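Local coordinates for protein 3-hydroxy-3-methylglutaryl-CoA lyase (Acinetobacter baumannii, PDB 6NDS) that belongs to the HMGL-like family of TIM-barrel lyases and binds a zinc ion and coenzyme A, at residues 52-57 against 84-89; 21-26 against 41-46; 191-196 against 224-229; 150-155 against 185-190. One frame throughout, in Å; residues are numbered along the deposited sequence. Where two conformers were deposited one is given.

Following the chain from the N terminus, contact 2 comes first. It closes the loop between helix 22-28 and helix 36-46. Contact 1 then pairs strands 53-58 and 85-90 round helix 71-77. Contact 4 joins the ends of strands 145-151 and 182-186 round helix 164-176. Contact 3 closes the last loop, between helices 193-203 and 223-232. The four run in series; none nests in or crosses another. Contacts 1 and 2 touch through the E55-R24 salt bridge. Contacts 3 and 4 touch where A191 N meets D186 OD2 and Q195 NE2 meets F154 O. The two pairs lie on opposite sides of the chain's centre, and contacts 1 and 4 reach the same parallel sheet.

Contact 1 of 4, residues 52-57 against 84-89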
loop_
_atom_site.group_PDB
_atom_site.type_symbol
_atom_site.label_atom_id
_atom_site.label_comp_id
_atom_site.label_asym_id
_atom_site.label_seq_id
_atom_site.Cartn_x
_atom_site.Cartn_y
_atom_site.Cartn_z
ATOM N N SER A 52 -20.554 -4.454 10.515
ATOM C CA SER A 52 -21.191 -5.508 11.296
ATOM C C SER A 52 -20.559 -5.679 12.671
ATOM O O SER A 52 -21.219 -6.196 13.584
ATOM C CB SER A 52 -21.118 -6.838 10.540
ATOM O OG SER A 52 -19.768 -7.206 10.293
ATOM N N ARG A 53 -19.294 -5.286 12.820
ATOM C CA ARG A 53 -18.551 -5.391 14.068
ATOM C C ARG A 53 -17.715 -4.141 14.239
ATOM O O ARG A 53 -17.089 -3.679 13.285
ATOM C CB ARG A 53 -17.631 -6.622 14.088
ATOM C CG ARG A 53 -18.294 -7.885 14.572
ATOM C CD ARG A 53 -17.328 -9.083 14.551
ATOM N NE ARG A 53 -17.855 -10.227 15.291
ATOM C CZ ARG A 53 -18.749 -11.088 14.808
ATOM N NH1 ARG A 53 -19.229 -10.941 13.573
ATOM N NH2 ARG A 53 -19.165 -12.106 15.552
ATOM N N ILE A 54 -17.719 -3.590 15.452
ATOM C CA ILE A 54 -16.850 -2.475 15.823
ATOM C C ILE A 54 -16.183 -2.865 17.130
ATOM O O ILE A 54 -16.872 -3.226 18.088
ATOM C CB ILE A 54 -17.632 -1.153 15.997
ATOM C CG1 ILE A 54 -18.280 -0.719 14.669
ATOM C CG2 ILE A 54 -16.701 -0.033 16.522
ATOM C CD1 ILE A 54 -19.253 0.474 14.787
ATOM N N GLU A 55 -14.857 -2.817 17.167
ATOM C CA GLU A 55 -14.137 -3.077 18.413
ATOM C C GLU A 55 -14.065 -1.740 19.142
ATOM O O GLU A 55 -13.265 -0.865 18.788
ATOM C CB GLU A 55 -12.765 -3.687 18.139
ATOM C CG GLU A 55 -12.167 -4.369 19.372
ATOM C CD GLU A 55 -11.018 -5.307 19.020
ATOM O OE1 GLU A 55 -9.947 -4.803 18.620
ATOM O OE2 GLU A 55 -11.193 -6.543 19.123
ATOM N N ALA A 56 -14.924 -1.579 20.154
ATOM C CA ALA A 56 -15.150 -0.294 20.808
ATOM C C ALA A 56 -14.142 0.016 21.908
ATOM O O ALA A 56 -14.089 1.166 22.358
ATOM C CB ALA A 56 -16.562 -0.238 21.400
ATOM N N GLY A 57 -13.358 -0.954 22.360
ATOM C CA GLY A 57 -12.369 -0.674 23.383
ATOM C C GLY A 57 -11.766 -1.955 23.921
ATOM O O GLY A 57 -11.972 -3.048 23.377
ATOM N N ILE A 84 -25.292 -4.409 15.037
ATOM C CA ILE A 84 -23.845 -4.303 15.167
ATOM C C ILE A 84 -23.410 -5.047 16.422
ATOM O O ILE A 84 -24.035 -4.924 17.480
ATOM C CB ILE A 84 -23.378 -2.834 15.231
ATOM C CG1 ILE A 84 -23.775 -2.084 13.961
ATOM C CG2 ILE A 84 -21.873 -2.760 15.436
ATOM C CD1 ILE A 84 -23.370 -0.610 13.982
ATOM N N ILE A 85 -22.340 -5.818 16.301
ATOM C CA ILE A 85 -21.696 -6.471 17.436
ATOM C C ILE A 85 -20.560 -5.577 17.914
ATOM O O ILE A 85 -19.594 -5.336 17.178
ATOM C CB ILE A 85 -21.192 -7.871 17.047
ATOM C CG1 ILE A 85 -22.375 -8.764 16.671
ATOM C CG2 ILE A 85 -20.353 -8.489 18.165
ATOM C CD1 ILE A 85 -21.963 -9.973 15.859
ATOM N N TYR A 86 -20.676 -5.071 19.145
ATOM C CA TYR A 86 -19.649 -4.242 19.759
ATOM C C TYR A 86 -18.707 -5.140 20.553
ATOM O O TYR A 86 -19.124 -5.785 21.525
ATOM C CB TYR A 86 -20.292 -3.167 20.639
ATOM C CG TYR A 86 -21.149 -2.217 19.811
ATOM C CD1 TYR A 86 -20.585 -1.114 19.177
ATOM C CD2 TYR A 86 -22.513 -2.450 19.643
ATOM C CE1 TYR A 86 -21.348 -0.256 18.405
ATOM C CE2 TYR A 86 -23.293 -1.600 18.868
ATOM C CZ TYR A 86 -22.703 -0.505 18.258
ATOM O OH TYR A 86 -23.459 0.333 17.488
ATOM N N VAL A 87 -17.444 -5.177 20.131
ATOM C CA VAL A 87 -16.444 -6.127 20.607
ATOM C C VAL A 87 -15.534 -5.426 21.604
ATOM O O VAL A 87 -15.131 -4.283 21.384
ATOM C CB VAL A 87 -15.612 -6.673 19.429
ATOM C CG1 VAL A 87 -14.571 -7.680 19.921
ATOM C CG2 VAL A 87 -16.520 -7.272 18.329
ATOM N N GLY A 88 -15.188 -6.119 22.690
ATOM C CA GLY A 88 -14.153 -5.637 23.591
ATOM C C GLY A 88 -12.960 -6.584 23.640
ATOM O O GLY A 88 -13.141 -7.805 23.717
ATOM N N LEU A 89 -11.743 -6.037 23.597
ATOM C CA LEU A 89 -10.522 -6.839 23.689
ATOM C C LEU A 89 -10.230 -7.190 25.143
ATOM O O LEU A 89 -10.254 -6.318 26.020
ATOM C CB LEU A 89 -9.334 -6.080 23.086
ATOM C CG LEU A 89 -7.979 -6.813 23.119
ATOM C CD1 LEU A 89 -7.156 -6.432 21.909
ATOM C CD2 LEU A 89 -7.181 -6.499 24.382
#
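R53 and I85 run alongside each other on one face of the sheet. The R53 chain is extended from CG to NE. I85 CD1 sits over one face of the guanidinium, offset toward its rim, and is 3.5 Å from R53 NH2. E55 and V87 share this side of the sheet and cross obliquely. E55 CG stands anti to the backbone N (chi1 -162°), and E55 OE2 ends 3.7 Å from V87 CG1. I54 and Y86 face the other way, where I54 CD1 comes 4.2 Å from Y86 CE1. I84 CG2 lies over one face of the Y86 ring, toward the rim.

The backbones are parallel neighbours, twisted by 42°. I85 N donates to S52 O at 3.0 Å, and V87 N to I54 O at 2.9 Å. I54 N and A56 N donate back to I85 O and V87 O. This is the strand pair of a beta-alpha-beta unit in the TIM barrel, with helix 71-77 between the strands in sequence. R53 bridges to E106; E55 bridges to R24 and accepts from N108. E106 and R24 probably offset the charges of R53 and E55, although R237 brings a like charge near R53.

Contact 2 of 4, residues 21-26 against 41-46; sequences VSPRDG and DLINQL. With ZN (zinc ion), chain H.
P23 meets two side chains of helix 36-46. Its ring crosses I43 at a slant, with P23 CG 3.6 Å from I43 CG1. Against L46 the approach is tip to tip, and P23 CG stands 3.8 Å from L46 CD1. The same L46 methyl lies 3.7 Å from S22 OG. S22 OG has its hydrogen bond with E20. I43 and L46 also touch strand 53-58, at A56 and I54.

The short helix 22-28 follows strand 17-20, the first strand of the TIM barrel, and opens with a wider pi-type turn. V21 is its N-cap residue. Further along the same turn, away from helix 36-46, lies the metal site. D25 OD2 binds the zinc ion at 2.1 Å, alongside H215 and H217. A water on the zinc donates to D25 OD1 at 2.7 Å, and G247 N also bonds to that oxygen. R24 lies close by, with D25 CB over the centre of its guanidinium. R24 NH2 is 3.4 Å from D25 OD2, but no N-H points at the oxygen and the attraction is one of charge alone. R24 NH2 hydrogen-bonds to a citric acid, probably from the crystallisation liquor. R24 also touches coenzyme A.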
loop_
_atom_site.group_PDB
_atom_site.type_symbol
_atom_site.label_atom_id
_atom_site.label_comp_id
_atom_site.label_asym_id
_atom_site.label_seq_id
_atom_site.Cartn_x
_atom_site.Cartn_y
_atom_site.Cartn_z
ATOM N N VAL A 21 -11.778 -1.267 13.769
ATOM C CA VAL A 21 -11.047 -1.373 15.038
ATOM C C VAL A 21 -10.375 -0.067 15.459
ATOM O O VAL A 21 -9.579 -0.059 16.409
ATOM C CB VAL A 21 -10.002 -2.511 14.992
ATOM C CG1 VAL A 21 -10.670 -3.862 14.646
ATOM C CG2 VAL A 21 -8.860 -2.190 14.011
ATOM N N SER A 22 -10.671 1.055 14.799
ATOM C CA SER A 22 -9.993 2.283 15.212
ATOM C C SER A 22 -10.240 2.688 16.669
ATOM O O SER A 22 -9.312 3.266 17.258
ATOM C CB SER A 22 -10.332 3.473 14.295
ATOM O OG SER A 22 -11.689 3.803 14.365
ATOM N N PRO A 23 -11.397 2.449 17.294
ATOM C CA PRO A 23 -11.552 2.888 18.688
ATOM C C PRO A 23 -10.676 2.132 19.651
ATOM O O PRO A 23 -10.496 2.599 20.779
ATOM C CB PRO A 23 -13.036 2.641 18.985
ATOM C CG PRO A 23 -13.706 2.628 17.609
ATOM C CD PRO A 23 -12.673 1.940 16.753
ATOM N N ARG A 24 -10.153 0.970 19.255
ATOM C CA ARG A 24 -9.306 0.159 20.122
ATOM C C ARG A 24 -7.868 0.181 19.594
ATOM O O ARG A 24 -7.002 0.821 20.195
ATOM C CB ARG A 24 -9.869 -1.263 20.202
ATOM C CG ARG A 24 -9.299 -2.149 21.330
ATOM C CD ARG A 24 -7.892 -2.670 21.023
ATOM N NE ARG A 24 -7.865 -3.558 19.856
ATOM C CZ ARG A 24 -6.749 -4.047 19.326
ATOM N NH1 ARG A 24 -5.571 -3.737 19.857
ATOM N NH2 ARG A 24 -6.809 -4.858 18.277
ATOM N N ASP A 25 -7.601 -0.492 18.470
ATOM C CA ASP A 25 -6.240 -0.528 17.943
ATOM C C ASP A 25 -5.770 0.870 17.575
ATOM O O ASP A 25 -4.607 1.225 17.800
ATOM C CB ASP A 25 -6.189 -1.455 16.726
ATOM C CG ASP A 25 -4.868 -2.169 16.585
ATOM O OD1 ASP A 25 -3.826 -1.676 17.086
ATOM O OD2 ASP A 25 -4.862 -3.248 15.960
ATOM N N GLY A 26 -6.675 1.681 17.025
ATOM C CA GLY A 26 -6.295 3.014 16.597
ATOM C C GLY A 26 -5.895 3.906 17.755
ATOM O O GLY A 26 -4.880 4.597 17.699
ATOM N N ASP A 41 -18.520 9.636 20.673
ATOM C CA ASP A 41 -18.976 10.266 19.431
ATOM C C ASP A 41 -18.412 9.557 18.208
ATOM O O ASP A 41 -19.114 9.366 17.206
ATOM C CB ASP A 41 -18.560 11.741 19.402
ATOM C CG ASP A 41 -19.456 12.626 20.241
ATOM O OD1 ASP A 41 -20.495 12.147 20.740
ATOM O OD2 ASP A 41 -19.116 13.818 20.398
ATOM N N LEU A 42 -17.124 9.202 18.258
ATOM C CA LEU A 42 -16.481 8.523 17.136
ATOM C C LEU A 42 -17.149 7.184 16.859
ATOM O O LEU A 42 -17.476 6.864 15.707
ATOM C CB LEU A 42 -14.993 8.329 17.428
ATOM C CG LEU A 42 -14.236 7.464 16.410
ATOM C CD1 LEU A 42 -14.185 8.140 15.051
ATOM C CD2 LEU A 42 -12.833 7.138 16.934
ATOM N N ILE A 43 -17.394 6.402 17.911
ATOM C CA ILE A 43 -18.060 5.114 17.731
ATOM C C ILE A 43 -19.482 5.313 17.219
ATOM O O ILE A 43 -19.933 4.583 16.329
ATOM C CB ILE A 43 -18.014 4.312 19.043
ATOM C CG1 ILE A 43 -16.554 3.974 19.383
ATOM C CG2 ILE A 43 -18.883 3.045 18.942
ATOM C CD1 ILE A 43 -16.336 3.632 20.847
ATOM N N ASN A 44 -20.202 6.315 17.751
ATOM C CA ASN A 44 -21.553 6.585 17.257
ATOM C C ASN A 44 -21.530 6.908 15.765
ATOM O O ASN A 44 -22.428 6.495 15.026
ATOM C CB ASN A 44 -22.201 7.731 18.029
ATOM C CG ASN A 44 -22.636 7.329 19.423
ATOM O OD1 ASN A 44 -22.672 6.144 19.759
ATOM N ND2 ASN A 44 -22.987 8.315 20.242
ATOM N N GLN A 45 -20.506 7.639 15.302
ATOM C CA GLN A 45 -20.417 7.931 13.867
ATOM C C GLN A 45 -20.058 6.673 13.078
ATOM O O GLN A 45 -20.639 6.412 12.017
ATOM C CB GLN A 45 -19.382 9.029 13.607
ATOM C CG GLN A 45 -19.832 10.411 14.047
ATOM C CD GLN A 45 -21.015 10.873 13.233
ATOM O OE1 GLN A 45 -22.074 11.175 13.776
ATOM N NE2 GLN A 45 -20.849 10.906 11.910
ATOM N N LEU A 46 -19.109 5.889 13.581
ATOM C CA LEU A 46 -18.746 4.648 12.905
ATOM C C LEU A 46 -19.941 3.709 12.808
ATOM O O LEU A 46 -20.093 2.986 11.814
ATOM C CB LEU A 46 -17.597 3.963 13.641
ATOM C CG LEU A 46 -16.279 4.723 13.541
ATOM C CD1 LEU A 46 -15.323 4.187 14.604
ATOM C CD2 LEU A 46 -15.662 4.585 12.150
HETATM ZN ZN ZN H . -3.541 -4.840 15.748
HETATM O O HOH W 1 -2.194 -3.819 17.181
#

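Contact 3 of 4, residues 191-196 against 224-229. With ACT (acetate ion), chain E.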
loop_
_atom_site.group_PDB
_atom_site.type_symbol
_atom_site.label_atom_id
_atom_site.label_comp_id
_atom_site.label_asym_id
_atom_site.label_seq_id
_atom_site.Cartn_x
_atom_site.Cartn_y
_atom_site.Cartn_z
ATOM N N ALA A 191 3.766 -9.935 7.234
ATOM C CA ALA A 191 3.231 -10.939 6.315
ATOM C C ALA A 191 3.475 -10.578 4.847
ATOM O O ALA A 191 3.591 -9.406 4.478
ATOM C CB ALA A 191 1.726 -11.122 6.532
ATOM N N ASN A 192 3.564 -11.604 4.005
ATOM C CA ASN A 192 3.626 -11.437 2.559
ATOM C C ASN A 192 2.538 -12.289 1.917
ATOM O O ASN A 192 2.034 -13.231 2.532
ATOM C CB ASN A 192 5.009 -11.809 1.997
ATOM C CG ASN A 192 5.285 -13.299 2.042
ATOM O OD1 ASN A 192 4.762 -14.070 1.223
ATOM N ND2 ASN A 192 6.135 -13.713 2.973
ATOM N N PRO A 193 2.150 -11.973 0.675
ATOM C CA PRO A 193 0.966 -12.640 0.089
ATOM C C PRO A 193 1.084 -14.149 -0.073
ATOM O O PRO A 193 0.075 -14.845 0.084
ATOM C CB PRO A 193 0.822 -11.947 -1.271
ATOM C CG PRO A 193 1.446 -10.612 -1.080
ATOM C CD PRO A 193 2.563 -10.782 -0.089
ATOM N N VAL A 194 2.261 -14.680 -0.420
ATOM C CA VAL A 194 2.387 -16.128 -0.581
ATOM C C VAL A 194 2.204 -16.820 0.762
ATOM O O VAL A 194 1.479 -17.818 0.878
ATOM C CB VAL A 194 3.734 -16.488 -1.225
ATOM C CG1 VAL A 194 3.958 -17.997 -1.166
ATOM C CG2 VAL A 194 3.746 -16.013 -2.661
ATOM N N GLN A 195 2.855 -16.286 1.795
ATOM C CA GLN A 195 2.690 -16.802 3.149
ATOM C C GLN A 195 1.239 -16.714 3.598
ATOM O O GLN A 195 0.705 -17.653 4.206
ATOM C CB GLN A 195 3.592 -16.012 4.095
ATOM C CG GLN A 195 3.391 -16.264 5.577
ATOM C CD GLN A 195 3.996 -15.129 6.395
ATOM O OE1 GLN A 195 3.975 -13.981 5.965
ATOM N NE2 GLN A 195 4.545 -15.449 7.562
ATOM N N VAL A 196 0.581 -15.594 3.296
ATOM C CA VAL A 196 -0.823 -15.434 3.661
ATOM C C VAL A 196 -1.677 -16.508 3.000
ATOM O O VAL A 196 -2.537 -17.117 3.644
ATOM C CB VAL A 196 -1.307 -14.022 3.296
ATOM C CG1 VAL A 196 -2.836 -13.951 3.333
ATOM C CG2 VAL A 196 -0.691 -13.001 4.261
ATOM N N LEU A 224 -2.859 -4.087 1.927
ATOM C CA LEU A 224 -3.959 -4.370 1.003
ATOM C C LEU A 224 -3.624 -5.527 0.070
ATOM O O LEU A 224 -4.528 -6.265 -0.341
ATOM C CB LEU A 224 -4.324 -3.119 0.194
ATOM C CG LEU A 224 -4.938 -1.989 1.032
ATOM C CD1 LEU A 224 -5.259 -0.830 0.109
ATOM C CD2 LEU A 224 -6.193 -2.483 1.746
ATOM N N THR A 225 -2.346 -5.701 -0.274
ATOM C CA THR A 225 -1.953 -6.851 -1.086
ATOM C C THR A 225 -2.219 -8.152 -0.334
ATOM O O THR A 225 -2.683 -9.144 -0.918
ATOM C CB THR A 225 -0.484 -6.726 -1.484
ATOM O OG1 THR A 225 -0.286 -5.440 -2.098
ATOM C CG2 THR A 225 -0.107 -7.797 -2.465
ATOM N N ASN A 226 -1.986 -8.143 0.978
ATOM C CA ASN A 226 -2.271 -9.324 1.788
ATOM C C ASN A 226 -3.770 -9.568 1.928
ATOM O O ASN A 226 -4.205 -10.727 1.988
ATOM C CB ASN A 226 -1.619 -9.179 3.169
ATOM C CG ASN A 226 -0.116 -9.294 3.123
ATOM O OD1 ASN A 226 0.455 -9.968 2.252
ATOM N ND2 ASN A 226 0.568 -8.656 4.098
ATOM N N VAL A 227 -4.575 -8.502 2.048
ATOM C CA VAL A 227 -6.031 -8.668 2.052
ATOM C C VAL A 227 -6.484 -9.372 0.784
ATOM O O VAL A 227 -7.261 -10.331 0.833
ATOM C CB VAL A 227 -6.746 -7.310 2.191
ATOM C CG1 VAL A 227 -8.258 -7.480 1.914
ATOM C CG2 VAL A 227 -6.517 -6.760 3.577
ATOM N N LEU A 228 -6.056 -8.866 -0.373
ATOM C CA LEU A 228 -6.525 -9.443 -1.630
ATOM C C LEU A 228 -6.046 -10.883 -1.783
ATOM O O LEU A 228 -6.788 -11.743 -2.278
ATOM C CB LEU A 228 -6.069 -8.568 -2.807
ATOM C CG LEU A 228 -6.807 -8.778 -4.134
ATOM C CD1 LEU A 228 -8.305 -8.605 -3.949
ATOM C CD2 LEU A 228 -6.279 -7.808 -5.193
ATOM N N ALA A 229 -4.815 -11.178 -1.350
ATOM C CA ALA A 229 -4.326 -12.555 -1.407
ATOM C C ALA A 229 -5.166 -13.479 -0.532
ATOM O O ALA A 229 -5.492 -14.602 -0.940
ATOM C CB ALA A 229 -2.857 -12.631 -0.989
HETATM C C ACT E . 6.868 -17.652 1.584
HETATM O O ACT E . 6.755 -17.148 2.738
HETATM O OXT ACT E . 6.776 -18.863 1.233
HETATM C CH3 ACT E . 7.162 -16.656 0.422
#
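N226 and P193 form the tight part of this contact, their side chains crossing at about a right angle. N226 OD1 presses on the start of helix 193-203, 3.3 Å from P193 CD. It is also 3.1 Å from P193 N, which has no hydrogen to share. N226 ND2 donates to A191 O at 3.1 Å, with the acceptor in the amide plane but the donor well above the carbonyl plane of A191. V196 CG2 lies 3.8 Å from N226 OD1. The P193 ring also packs on helix 223-232: T225 CG2 is 3.5 Å from P193 CG, and A229 CB 3.8 Å from P193 CB.

The far side of the turn is looser. V194 turns away from helix 223-232 and packs on I270 of the second subunit. N192 and Q195 form a capping box: Q195 N donates to N192 OD1 at 3.0 Å, and N192 N donates to Q195 OE1. N192 CG lies between N and the carbonyl carbon (chi1 71°), with OD1 turned back to cap Q195 N. An acetate, probably from the crystallisation liquor, takes a weak bond from N192 ND2 and another bond from R198.

Helix 193-203 and helix 223-232 flank strand 212-216, whose F216 touches V196 and N226. F154 covers A191 and V196. Helix 260-270 packs on L224 and V227, while T225 OG1 hydrogen-bonds to T225 of the second subunit.

Contact 4 of 4, residues 150-155 against 185-190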
loop_
_atom_site.group_PDB
_atom_site.type_symbol
_atom_site.label_atom_id
_atom_site.label_comp_id
_atom_site.label_asym_id
_atom_site.label_seq_id
_atom_site.Cartn_x
_atom_site.Cartn_y
_atom_site.Cartn_z
ATOM N N VAL A 150 -4.966 -14.868 17.531
ATOM C CA VAL A 150 -3.563 -15.252 17.591
ATOM C C VAL A 150 -2.769 -14.096 17.006
ATOM O O VAL A 150 -2.790 -13.881 15.784
ATOM C CB VAL A 150 -3.287 -16.555 16.831
ATOM C CG1 VAL A 150 -1.837 -16.981 17.046
ATOM C CG2 VAL A 150 -4.255 -17.647 17.266
ATOM N N ALA A 151 -2.095 -13.333 17.875
ATOM C CA ALA A 151 -1.206 -12.264 17.438
ATOM C C ALA A 151 0.143 -12.838 16.990
ATOM O O ALA A 151 0.456 -14.009 17.214
ATOM C CB ALA A 151 -1.012 -11.234 18.553
ATOM N N THR A 152 0.941 -11.989 16.332
ATOM C CA THR A 152 2.209 -12.355 15.690
ATOM C C THR A 152 2.099 -13.661 14.903
ATOM O O THR A 152 3.028 -14.474 14.901
ATOM C CB THR A 152 3.368 -12.416 16.706
ATOM O OG1 THR A 152 3.160 -13.460 17.669
ATOM C CG2 THR A 152 3.512 -11.086 17.449
ATOM N N THR A 153 0.977 -13.852 14.197
ATOM C CA THR A 153 0.780 -15.072 13.415
ATOM C C THR A 153 1.822 -15.197 12.311
ATOM O O THR A 153 2.276 -16.306 11.991
ATOM C CB THR A 153 -0.635 -15.084 12.819
ATOM O OG1 THR A 153 -1.575 -15.440 13.843
ATOM C CG2 THR A 153 -0.758 -16.078 11.654
ATOM N N PHE A 154 2.225 -14.069 11.728
ATOM C CA PHE A 154 3.044 -14.061 10.524
ATOM C C PHE A 154 4.495 -13.664 10.790
ATOM O O PHE A 154 5.242 -13.399 9.839
ATOM C CB PHE A 154 2.408 -13.129 9.488
ATOM C CG PHE A 154 0.972 -13.466 9.170
ATOM C CD1 PHE A 154 0.664 -14.377 8.168
ATOM C CD2 PHE A 154 -0.065 -12.881 9.877
ATOM C CE1 PHE A 154 -0.662 -14.698 7.881
ATOM C CE2 PHE A 154 -1.387 -13.191 9.591
ATOM C CZ PHE A 154 -1.684 -14.102 8.585
ATOM N N GLY A 155 4.915 -13.633 12.047
ATOM C CA GLY A 155 6.249 -13.208 12.428
ATOM C C GLY A 155 6.161 -12.291 13.634
ATOM O O GLY A 155 5.116 -11.720 13.941
ATOM N N ALA A 185 -3.671 -12.314 13.375
ATOM C CA ALA A 185 -3.217 -10.929 13.345
ATOM C C ALA A 185 -1.748 -10.843 12.946
ATOM O O ALA A 185 -0.902 -11.545 13.513
ATOM C CB ALA A 185 -3.448 -10.265 14.707
ATOM N N ASP A 186 -1.454 -9.939 11.999
ATOM C CA ASP A 186 -0.085 -9.577 11.597
ATOM C C ASP A 186 0.306 -8.297 12.336
ATOM O O ASP A 186 0.263 -7.183 11.803
ATOM C CB ASP A 186 -0.017 -9.392 10.087
ATOM C CG ASP A 186 1.376 -9.100 9.605
ATOM O OD1 ASP A 186 2.323 -9.338 10.376
ATOM O OD2 ASP A 186 1.528 -8.630 8.458
ATOM N N THR A 187 0.744 -8.487 13.581
ATOM C CA THR A 187 0.876 -7.397 14.546
ATOM C C THR A 187 1.849 -6.310 14.097
ATOM O O THR A 187 1.597 -5.118 14.319
ATOM C CB THR A 187 1.318 -7.987 15.879
ATOM O OG1 THR A 187 0.424 -9.049 16.218
ATOM C CG2 THR A 187 1.305 -6.921 16.982
ATOM N N THR A 188 2.988 -6.683 13.506
ATOM C CA THR A 188 3.925 -5.663 13.041
ATOM C C THR A 188 4.145 -5.720 11.534
ATOM O O THR A 188 5.216 -5.349 11.047
ATOM C CB THR A 188 5.267 -5.751 13.764
ATOM O OG1 THR A 188 5.866 -7.028 13.516
ATOM C CG2 THR A 188 5.080 -5.540 15.257
ATOM N N GLY A 189 3.135 -6.154 10.785
ATOM C CA GLY A 189 3.179 -6.021 9.341
ATOM C C GLY A 189 4.321 -6.781 8.702
ATOM O O GLY A 189 5.053 -6.242 7.865
ATOM N N MET A 190 4.486 -8.041 9.101
ATOM C CA MET A 190 5.544 -8.890 8.579
ATOM C C MET A 190 5.071 -9.860 7.500
ATOM O O MET A 190 5.914 -10.537 6.890
ATOM C CB MET A 190 6.195 -9.661 9.733
ATOM C CG MET A 190 6.908 -8.711 10.723
ATOM S SD MET A 190 7.563 -9.552 12.168
ATOM C CE MET A 190 8.990 -10.392 11.491
HETATM O O HOH W 2 2.745 -11.201 12.486
HETATM O O HOH W 3 4.429 -9.021 14.223
#
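V150 O is gripped from opposite faces of its plane by A185 N at 3.0 Å and T153 OG1 at 2.8 Å. The first bond crosses the contact; the second stays within segment 150-155. A185 O in turn accepts from T153 N at 3.1 Å. T187 OG1 then takes over as acceptor for T152 N at 3.0 Å, and it also bonds to a bound citric acid, probably from the crystallisation liquor. T187 OG1 is anti to its carbonyl carbon (chi1 -52°), which turns it to T152 N.

Beyond the strands both segments make type I turns, T152 to G155 and D186 to G189. F154 crosses D186 at about a right angle, with F154 CD2 3.5 Å from D186 CB. T153 CG2 lies over the centre of the phenyl ring. D186 OD1 uses its syn lone pair for M190 N at 2.8 Å. A water links the turns: it accepts from F154 N and donates to G155 O and D186 OD1. A second water joins G155 O to T188 OG1. M190 SD rests 3.4 Å from G155 C.

The contact lies at the C-terminal ends of two neighbouring strands in a beta-alpha-beta unit of the TIM barrel. Helix 164-176 backs V150 and T153. Strand 106-112 lies beyond A151, and strand 212-216 beyond A185 and D186. D186 OD2 bonds to A191 N, just ahead of helix 193-203.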